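Local coordinates for protein arginine kinase (Anthopleura japonica, PDB 4RF6) that catalyses the reversible transfer of a phosphoryl group from ATP to L-arginine, giving phosphoarginine and ADP, with two phosphagen kinase units in tandem in one chain, at residues Thr519-Ala523 / Arg604-Ala608. Numbering follows the deposited sequence.
Sequences TGDLA and RLCRA
In the second catalytic domain of this tandem phosphagen kinase, the short 3-10 turn leading into edge strand 524-528 of the antiparallel sheet sits against helix 598-616, joined by charge pairing of D521 with arginines of the helix and by L522 packing beside it. D521 OD2 lies at the edge of the R604 guanidinium, 3.5 Å from NE, a long salt bridge with the two planar groups turned 67° apart. A water bridges the same pair, donating to D521 OD2 at 2.5 Å and accepting from R604 NH2 at 3.0 Å. R604 NH2 also forms a salt bridge with E593 and NH1 a hydrogen bond to S591, so D521 shares an arginine already anchored on strand 587-594. The model also pairs D521 with R607, their planar groups nearly coplanar as built, but NH2 and OD1 are placed too close and the geometry is doubtful. A second water links R607 NH2 to T519 O. Beside the charged groups, the buried L522 has CG anti to the carbonyl carbon (chi1 -72°), which carries both methyls to the helix. F577 of the sheet touches L522 and A608. L522 CD2 rests 3.8 Å from R604 CG, while CD1 meets A608 CB at 3.6 Å.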
ATOM      1  N   THR A 519      10.124 -10.384  26.899  1.00 39.02           N
ATOM      2  CA  THR A 519      11.430 -10.578  27.525  1.00 40.84           C
ATOM      3  C   THR A 519      11.827 -12.049  27.538  1.00 40.97           C
ATOM      4  O   THR A 519      11.075 -12.913  27.082  1.00 37.56           O
ATOM      5  CB  THR A 519      11.421 -10.075  28.976  1.00 41.75           C
ATOM      6  OG1 THR A 519      10.407 -10.769  29.712  1.00 43.83           O
ATOM      7  CG2 THR A 519      11.135  -8.584  29.028  1.00 41.46           C
ATOM      8  N   GLY A 520      13.008 -12.332  28.079  1.00 41.18           N
ATOM      9  CA  GLY A 520      13.480 -13.701  28.176  1.00 40.73           C
ATOM     10  C   GLY A 520      13.764 -14.292  26.810  1.00 39.08           C
ATOM     11  O   GLY A 520      14.287 -13.608  25.928  1.00 39.39           O
ATOM     12  N   ASP A 521      13.403 -15.559  26.628  1.00 35.98           N
ATOM     13  CA  ASP A 521      13.653 -16.249  25.367  1.00 37.21           C
ATOM     14  C   ASP A 521      12.676 -15.809  24.277  1.00 33.91           C
ATOM     15  O   ASP A 521      12.788 -16.240  23.129  1.00 39.82           O
ATOM     16  CB  ASP A 521      13.596 -17.767  25.557  1.00 39.93           C
ATOM     17  CG  ASP A 521      12.224 -18.252  25.981  1.00 44.71           C
ATOM     18  OD1 ASP A 521      11.451 -17.443  26.538  1.00 42.54           O
ATOM     19  OD2 ASP A 521      11.918 -19.446  25.769  1.00 49.61           O
ATOM     20  N   LEU A 522      11.722 -14.953  24.639  1.00 27.78           N
ATOM     21  CA  LEU A 522      10.746 -14.433  23.676  1.00 28.15           C
ATOM     22  C   LEU A 522      11.158 -13.092  23.061  1.00 31.13           C
ATOM     23  O   LEU A 522      10.539 -12.626  22.101  1.00 30.35           O
ATOM     24  CB  LEU A 522       9.363 -14.309  24.315  1.00 26.97           C
ATOM     25  CG  LEU A 522       8.617 -15.615  24.588  1.00 27.07           C
ATOM     26  CD1 LEU A 522       7.231 -15.358  25.156  1.00 25.70           C
ATOM     27  CD2 LEU A 522       8.533 -16.445  23.316  1.00 25.96           C
ATOM     28  N   ALA A 523      12.200 -12.475  23.612  1.00 30.79           N
ATOM     29  CA  ALA A 523      12.697 -11.202  23.092  1.00 30.19           C
ATOM     30  C   ALA A 523      13.180 -11.361  21.657  1.00 31.97           C
ATOM     31  O   ALA A 523      13.787 -12.374  21.308  1.00 34.11           O
ATOM     32  CB  ALA A 523      13.816 -10.670  23.967  1.00 33.55           C
ATOM     33  N   ARG A 604       6.305 -22.486  25.704  1.00 23.80           N
ATOM     34  CA  ARG A 604       6.759 -21.232  25.114  1.00 24.11           C
ATOM     35  C   ARG A 604       5.613 -20.557  24.361  1.00 24.16           C
ATOM     36  O   ARG A 604       5.408 -19.345  24.477  1.00 26.82           O
ATOM     37  CB  ARG A 604       7.941 -21.476  24.174  1.00 25.49           C
ATOM     38  CG  ARG A 604       8.488 -20.203  23.522  1.00 29.03           C
ATOM     39  CD  ARG A 604       9.686 -20.486  22.619  1.00 32.48           C
ATOM     40  NE  ARG A 604      10.598 -21.465  23.202  1.00 36.87           N
ATOM     41  CZ  ARG A 604      10.702 -22.726  22.788  1.00 36.36           C
ATOM     42  NH1 ARG A 604       9.954 -23.166  21.782  1.00 31.94           N
ATOM     43  NH2 ARG A 604      11.555 -23.549  23.380  1.00 37.65           N
ATOM     44  N   LEU A 605       4.860 -21.345  23.598  1.00 20.96           N
ATOM     45  CA  LEU A 605       3.721 -20.815  22.852  1.00 22.08           C
ATOM     46  C   LEU A 605       2.703 -20.139  23.768  1.00 20.67           C
ATOM     47  O   LEU A 605       2.236 -19.030  23.482  1.00 18.34           O
ATOM     48  CB  LEU A 605       3.031 -21.923  22.046  1.00 17.80           C
ATOM     49  CG  LEU A 605       1.803 -21.418  21.283  1.00 17.75           C
ATOM     50  CD1 LEU A 605       2.226 -20.427  20.207  1.00 18.83           C
ATOM     51  CD2 LEU A 605       1.001 -22.562  20.683  1.00 15.41           C
ATOM     52  N   CYS A 606       2.370 -20.809  24.869  1.00 20.51           N
ATOM     53  CA  CYS A 606       1.387 -20.296  25.814  1.00 20.18           C
ATOM     54  C   CYS A 606       1.832 -19.001  26.477  1.00 22.39           C
ATOM     55  O   CYS A 606       1.038 -18.077  26.632  1.00 19.21           O
ATOM     56  CB  CYS A 606       1.083 -21.339  26.882  1.00 20.70           C
ATOM     57  SG  CYS A 606      -0.046 -22.629  26.326  1.00 23.45           S
ATOM     58  N   ARG A 607       3.096 -18.946  26.887  1.00 26.06           N
ATOM     59  CA  ARG A 607       3.652 -17.739  27.493  1.00 29.21           C
ATOM     60  C   ARG A 607       3.475 -16.533  26.569  1.00 28.48           C
ATOM     61  O   ARG A 607       3.050 -15.457  26.998  1.00 27.35           O
ATOM     62  CB  ARG A 607       5.129 -17.952  27.841  1.00 31.49           C
ATOM     63  CG  ARG A 607       5.335 -18.777  29.115  1.00 32.62           C
ATOM     64  CD  ARG A 607       6.707 -19.431  29.162  1.00 31.91           C
ATOM     65  NE  ARG A 607       7.745 -18.513  28.711  1.00 38.32           N
ATOM     66  CZ  ARG A 607       8.793 -18.875  27.982  1.00 40.56           C
ATOM     67  NH1 ARG A 607       8.950 -20.142  27.626  1.00 39.08           N
ATOM     68  NH2 ARG A 607       9.684 -17.968  27.615  1.00 43.59           N
ATOM     69  N   ALA A 608       3.773 -16.728  25.290  1.00 26.64           N
ATOM     70  CA  ALA A 608       3.656 -15.653  24.314  1.00 21.68           C
ATOM     71  C   ALA A 608       2.204 -15.310  23.985  1.00 20.14           C
ATOM     72  O   ALA A 608       1.831 -14.137  23.933  1.00 21.54           O
ATOM     73  CB  ALA A 608       4.407 -16.008  23.060  1.00 19.83           C
TER
HETATM   74  O   HOH W   1       9.392 -14.967  28.885  1.00 38.71           O
HETATM   75  O   HOH W   2      12.733 -21.810  25.520  1.00 48.99           O